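PDB 4O8V: alginate biosynthesis protein AlgJ from Pseudomonas putida, which is thought to add acetyl groups to O-2 and O-3 of the mannuronate residues of alginate, in an inner membrane complex with AlgI and AlgF. Local coordinates for residues 40-45 against 95-100; 47-52 against 255-260. All blocks are in the same frame, centred on the assembly; numbering follows the deposited sequence.

Contact 1: 40-45 against 95-100; sequences ALIRGV and ANVFAP
Ile42 and Val97 meet methyl to methyl, CG2 against CG2 at 4.2 Å, and both side chains are buried. On Ile42, a chi1 of -70° for CG1 leaves CG2 anti to the backbone N, and it is this short branch that faces the valine. Ala95 supplies the second apolar touch. Its CB lies against the root of the Arg43 side chain, 4.0 Å from CG of that arginine and 4.1 Å from its CB, and here the backbones come nearest, with the CA atoms of Arg43 and Ala95 5.9 Å apart. Arg43 therefore works at this point as a hydrocarbon. Beyond CG the chain bends at chi2 and chi3 and runs back over its own helix, where one guanidinium face lies off-centre over Ala40 CA, 3.8 Å from the plane.

In the SGNH hydrolase-like alpha/beta fold, this joins the middle of helix 31-51 to the loop that leaves helix 84-94. Asn96 ends the latter helix in a Schellman motif, with a positive phi of 58°, and the chain then extends along strand 55-61, an outermost strand of the parallel sheet. Phe98 is backbone hydrogen-bonded to Leu58 of that strand, and Val97, besides touching Ile42, packs on the Leu58 side chain.

No hydrogen bond passes directly between 40-45 and 95-100; the polar links lie just outside. Arg46, one residue further along the helix, gives its NE to Asn96 O. Arg300 bridges the turn with both terminal nitrogens, NH2 to Ala95 O and NH1 to Asn96 OD1, and it also touches the Arg43 side chain. Inside 40-45 the helix keeps its regular bonds, Gly44 N to Ala40 O and Val45 N to Leu41 O.

Contact 2: 47-52 against 255-260; sequences DTLQQH and KYLQSD
The last turns of two helices, 31-51 and 250-257, lie side by side with the CA atoms of Leu49 and Leu257 8.0 Å apart. This is helix-to-helix packing within the SGNH hydrolase-like domain, made through a few methyl groups and without a hydrogen bond across it. Leu257 is the hub: its CD2 meets Leu49 CD2 at 3.7 Å and Thr48 CG2 at 4.1 Å. The two leucines cross at about a right angle, so they touch at a methyl rather than lying alongside each other. Thr48 divides its work between branches: CG2, anti to the backbone N, goes to the leucine, while OG1 is hydrogen-bonded to Gly44 O one turn earlier in the same helix. Phe262 of helix 260-264 touches both Leu49 and Leu257, and Trp292 of helix 290-297 packs on Leu257 as well.

Just past each helix end a side chain bonds back to a carbonyl of the last turn. His52 ND1 donates to Thr48 O at 3.0 Å, a bent bond, N-H...O 144°, with the nitrogen standing off the carbonyl plane and the oxygen off the plane of the imidazole. Ser259, the N-cap of helix 260-264, takes a bond from Phe262 N on its OG; the same OG donates to Tyr256 O at 2.7 Å, using a lone pair within the plane of that carbonyl, and that oxygen also accepts Ser259 N.

Overall arrangement
Both contacts use helix 31-51, contact 1 with its middle and contact 2 with its C-terminal turn, and they meet where Val45 CG2 packs on Leu257 CD1 at 3.8 Å. Contact 2 is the more buried at its touching residues, although its centre lies further from that of the chain; contact 1 is only partly buried, because Arg43 and Ala95 sit towards the surface. Contact 1 ties the helix to a loop running beside the edge strand 55-61, with arginines bonding to the turn nearby, whereas contact 2 pairs helix with helix mainly through methyl groups, the hydrogen bonds of His52 and Ser259 lying at the ends of the helices. Both lie away from the annotated active-site residues.

Contact 1: 40-45 against 95-100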
# COMPACT_ATOMS: atom_id res chain seq x y z
N ALA A 40 -7.93 -7.81 -13.84
CA ALA A 40 -8.66 -9.08 -13.91
C ALA A 40 -8.23 -9.98 -12.76
O ALA A 40 -9.05 -10.70 -12.18
CB ALA A 40 -8.42 -9.78 -15.26
N LEU A 41 -6.96 -9.91 -12.39
CA LEU A 41 -6.48 -10.66 -11.23
C LEU A 41 -7.01 -10.11 -9.91
O LEU A 41 -7.38 -10.88 -9.02
CB LEU A 41 -4.95 -10.71 -11.22
CG LEU A 41 -4.42 -11.57 -12.37
CD1 LEU A 41 -2.92 -11.40 -12.51
CD2 LEU A 41 -4.80 -13.03 -12.10
N ILE A 42 -7.05 -8.79 -9.77
CA ILE A 42 -7.63 -8.19 -8.58
C ILE A 42 -9.10 -8.59 -8.40
O ILE A 42 -9.54 -8.91 -7.30
CB ILE A 42 -7.53 -6.65 -8.63
CG1 ILE A 42 -6.08 -6.21 -8.48
CG2 ILE A 42 -8.44 -6.01 -7.58
CD1 ILE A 42 -5.85 -4.73 -8.86
N ARG A 43 -9.85 -8.57 -9.50
CA ARG A 43 -11.25 -8.95 -9.48
C ARG A 43 -11.41 -10.43 -9.09
O ARG A 43 -12.33 -10.79 -8.34
CB ARG A 43 -11.88 -8.67 -10.84
CG ARG A 43 -13.37 -8.94 -10.90
CD ARG A 43 -13.76 -9.65 -12.17
NE ARG A 43 -13.50 -8.87 -13.37
CZ ARG A 43 -12.83 -9.33 -14.43
NH1 ARG A 43 -12.64 -8.54 -15.48
NH2 ARG A 43 -12.34 -10.56 -14.43
N GLY A 44 -10.53 -11.27 -9.58
CA GLY A 44 -10.57 -12.69 -9.25
C GLY A 44 -10.27 -12.93 -7.79
O GLY A 44 -10.87 -13.79 -7.14
N VAL A 45 -9.35 -12.15 -7.25
CA VAL A 45 -9.04 -12.21 -5.83
C VAL A 45 -10.26 -11.80 -5.00
O VAL A 45 -10.62 -12.49 -4.05
CB VAL A 45 -7.83 -11.32 -5.49
CG1 VAL A 45 -7.77 -11.10 -3.99
CG2 VAL A 45 -6.53 -11.96 -6.03
N ALA A 95 -15.32 -3.26 -11.27
CA ALA A 95 -15.12 -4.65 -10.87
C ALA A 95 -15.84 -5.01 -9.57
O ALA A 95 -15.66 -6.12 -9.06
CB ALA A 95 -13.63 -4.93 -10.72
N ASN A 96 -16.62 -4.08 -9.03
CA ASN A 96 -17.27 -4.26 -7.73
C ASN A 96 -16.28 -4.51 -6.60
O ASN A 96 -16.56 -5.28 -5.68
CB ASN A 96 -18.29 -5.41 -7.78
CG ASN A 96 -19.23 -5.29 -8.94
OD1 ASN A 96 -19.01 -5.88 -10.01
ND2 ASN A 96 -20.30 -4.50 -8.76
N VAL A 97 -15.13 -3.85 -6.68
CA VAL A 97 -14.13 -3.91 -5.62
C VAL A 97 -14.23 -2.64 -4.77
O VAL A 97 -14.21 -1.53 -5.30
CB VAL A 97 -12.72 -4.06 -6.22
CG1 VAL A 97 -11.64 -3.88 -5.14
CG2 VAL A 97 -12.59 -5.44 -6.89
N PHE A 98 -14.37 -2.83 -3.46
CA PHE A 98 -14.48 -1.72 -2.51
C PHE A 98 -13.13 -1.08 -2.22
O PHE A 98 -12.24 -1.72 -1.65
CB PHE A 98 -15.12 -2.22 -1.22
CG PHE A 98 -15.39 -1.16 -0.20
CD1 PHE A 98 -16.12 -0.02 -0.53
CD2 PHE A 98 -14.94 -1.30 1.10
CE1 PHE A 98 -16.38 0.96 0.42
CE2 PHE A 98 -15.22 -0.34 2.06
CZ PHE A 98 -15.93 0.80 1.71
N ALA A 99 -12.97 0.19 -2.61
CA ALA A 99 -11.67 0.87 -2.53
C ALA A 99 -11.85 2.29 -2.02
O ALA A 99 -12.03 3.23 -2.81
CB ALA A 99 -10.96 0.87 -3.89
N PRO A 100 -11.80 2.47 -0.70
CA PRO A 100 -11.96 3.80 -0.10
C PRO A 100 -10.89 4.77 -0.58
O PRO A 100 -9.75 4.40 -0.84
CB PRO A 100 -11.82 3.52 1.40
CG PRO A 100 -12.22 2.06 1.55
CD PRO A 100 -11.67 1.41 0.31

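Contact 2: 47-52 against 255-260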
# COMPACT_ATOMS: atom_id res chain seq x y z
N ASP A 47 -13.37 -12.01 -5.82
CA ASP A 47 -14.40 -13.04 -5.92
C ASP A 47 -14.02 -14.27 -5.07
O ASP A 47 -14.89 -14.88 -4.42
CB ASP A 47 -14.61 -13.46 -7.38
CG ASP A 47 -15.26 -12.38 -8.23
OD1 ASP A 47 -15.76 -11.35 -7.69
OD2 ASP A 47 -15.29 -12.56 -9.46
N THR A 48 -12.74 -14.63 -5.09
CA THR A 48 -12.23 -15.75 -4.30
C THR A 48 -12.43 -15.51 -2.78
O THR A 48 -12.92 -16.38 -2.05
CB THR A 48 -10.74 -16.00 -4.59
OG1 THR A 48 -10.59 -16.39 -5.96
CG2 THR A 48 -10.17 -17.08 -3.69
N LEU A 49 -12.06 -14.32 -2.33
CA LEU A 49 -12.25 -13.93 -0.94
C LEU A 49 -13.73 -14.02 -0.56
O LEU A 49 -14.08 -14.60 0.47
CB LEU A 49 -11.73 -12.52 -0.67
CG LEU A 49 -10.19 -12.40 -0.70
CD1 LEU A 49 -9.75 -10.93 -0.61
CD2 LEU A 49 -9.56 -13.16 0.45
N GLN A 50 -14.59 -13.47 -1.41
CA GLN A 50 -16.02 -13.42 -1.09
C GLN A 50 -16.57 -14.84 -0.95
O GLN A 50 -17.39 -15.10 -0.07
CB GLN A 50 -16.79 -12.64 -2.16
CG GLN A 50 -18.30 -12.56 -1.89
CD GLN A 50 -18.96 -11.37 -2.56
OE1 GLN A 50 -19.20 -11.38 -3.77
NE2 GLN A 50 -19.27 -10.33 -1.78
N GLN A 51 -16.10 -15.75 -1.80
CA GLN A 51 -16.56 -17.13 -1.79
C GLN A 51 -16.18 -17.88 -0.51
O GLN A 51 -16.82 -18.88 -0.17
CB GLN A 51 -16.02 -17.85 -3.02
CG GLN A 51 -16.83 -17.50 -4.25
CD GLN A 51 -16.09 -17.76 -5.54
OE1 GLN A 51 -15.08 -18.49 -5.57
NE2 GLN A 51 -16.56 -17.15 -6.62
N HIS A 52 -15.17 -17.38 0.18
CA HIS A 52 -14.75 -17.92 1.47
C HIS A 52 -15.33 -17.10 2.62
O HIS A 52 -14.97 -17.32 3.78
CB HIS A 52 -13.22 -17.95 1.57
CG HIS A 52 -12.60 -19.01 0.72
ND1 HIS A 52 -12.69 -19.01 -0.65
CD2 HIS A 52 -11.91 -20.13 1.06
CE1 HIS A 52 -12.07 -20.08 -1.13
NE2 HIS A 52 -11.59 -20.77 -0.11
N LYS A 255 -0.09 -15.70 -2.59
CA LYS A 255 0.46 -16.58 -1.56
C LYS A 255 -0.54 -16.77 -0.43
O LYS A 255 -0.79 -17.89 0.03
CB LYS A 255 1.78 -16.03 -1.02
CG LYS A 255 2.38 -16.83 0.12
CD LYS A 255 3.83 -16.41 0.33
CE LYS A 255 4.32 -16.78 1.72
NZ LYS A 255 5.72 -16.30 1.91
N TYR A 256 -1.13 -15.66 0.02
CA TYR A 256 -2.13 -15.71 1.09
C TYR A 256 -3.32 -16.61 0.74
O TYR A 256 -3.77 -17.42 1.56
CB TYR A 256 -2.63 -14.30 1.42
CG TYR A 256 -3.69 -14.32 2.50
CD1 TYR A 256 -3.39 -14.77 3.77
CD2 TYR A 256 -4.98 -13.92 2.23
CE1 TYR A 256 -4.36 -14.80 4.76
CE2 TYR A 256 -5.96 -13.95 3.20
CZ TYR A 256 -5.65 -14.39 4.45
OH TYR A 256 -6.63 -14.41 5.41
N LEU A 257 -3.84 -16.47 -0.48
CA LEU A 257 -4.99 -17.28 -0.89
C LEU A 257 -4.68 -18.77 -0.90
O LEU A 257 -5.57 -19.58 -0.73
CB LEU A 257 -5.47 -16.87 -2.28
CG LEU A 257 -6.01 -15.44 -2.39
CD1 LEU A 257 -6.33 -15.11 -3.83
CD2 LEU A 257 -7.25 -15.29 -1.52
N GLN A 258 -3.41 -19.13 -1.12
CA GLN A 258 -3.02 -20.54 -1.13
C GLN A 258 -2.62 -21.05 0.26
O GLN A 258 -2.31 -22.24 0.42
CB GLN A 258 -1.86 -20.75 -2.11
CG GLN A 258 -2.21 -20.44 -3.55
CD GLN A 258 -1.15 -20.94 -4.54
OE1 GLN A 258 0.05 -20.96 -4.23
NE2 GLN A 258 -1.59 -21.33 -5.73
N SER A 259 -2.64 -20.17 1.25
CA SER A 259 -2.12 -20.51 2.58
C SER A 259 -3.12 -21.29 3.45
O SER A 259 -4.34 -21.16 3.32
CB SER A 259 -1.71 -19.24 3.33
OG SER A 259 -2.85 -18.53 3.80
N ASP A 260 -2.57 -22.09 4.35
CA ASP A 260 -3.37 -22.77 5.36
C ASP A 260 -4.15 -21.77 6.21
O ASP A 260 -5.29 -22.05 6.60
CB ASP A 260 -2.48 -23.65 6.23
CG ASP A 260 -2.10 -24.96 5.55
OD1 ASP A 260 -2.25 -25.06 4.32
OD2 ASP A 260 -1.64 -25.88 6.25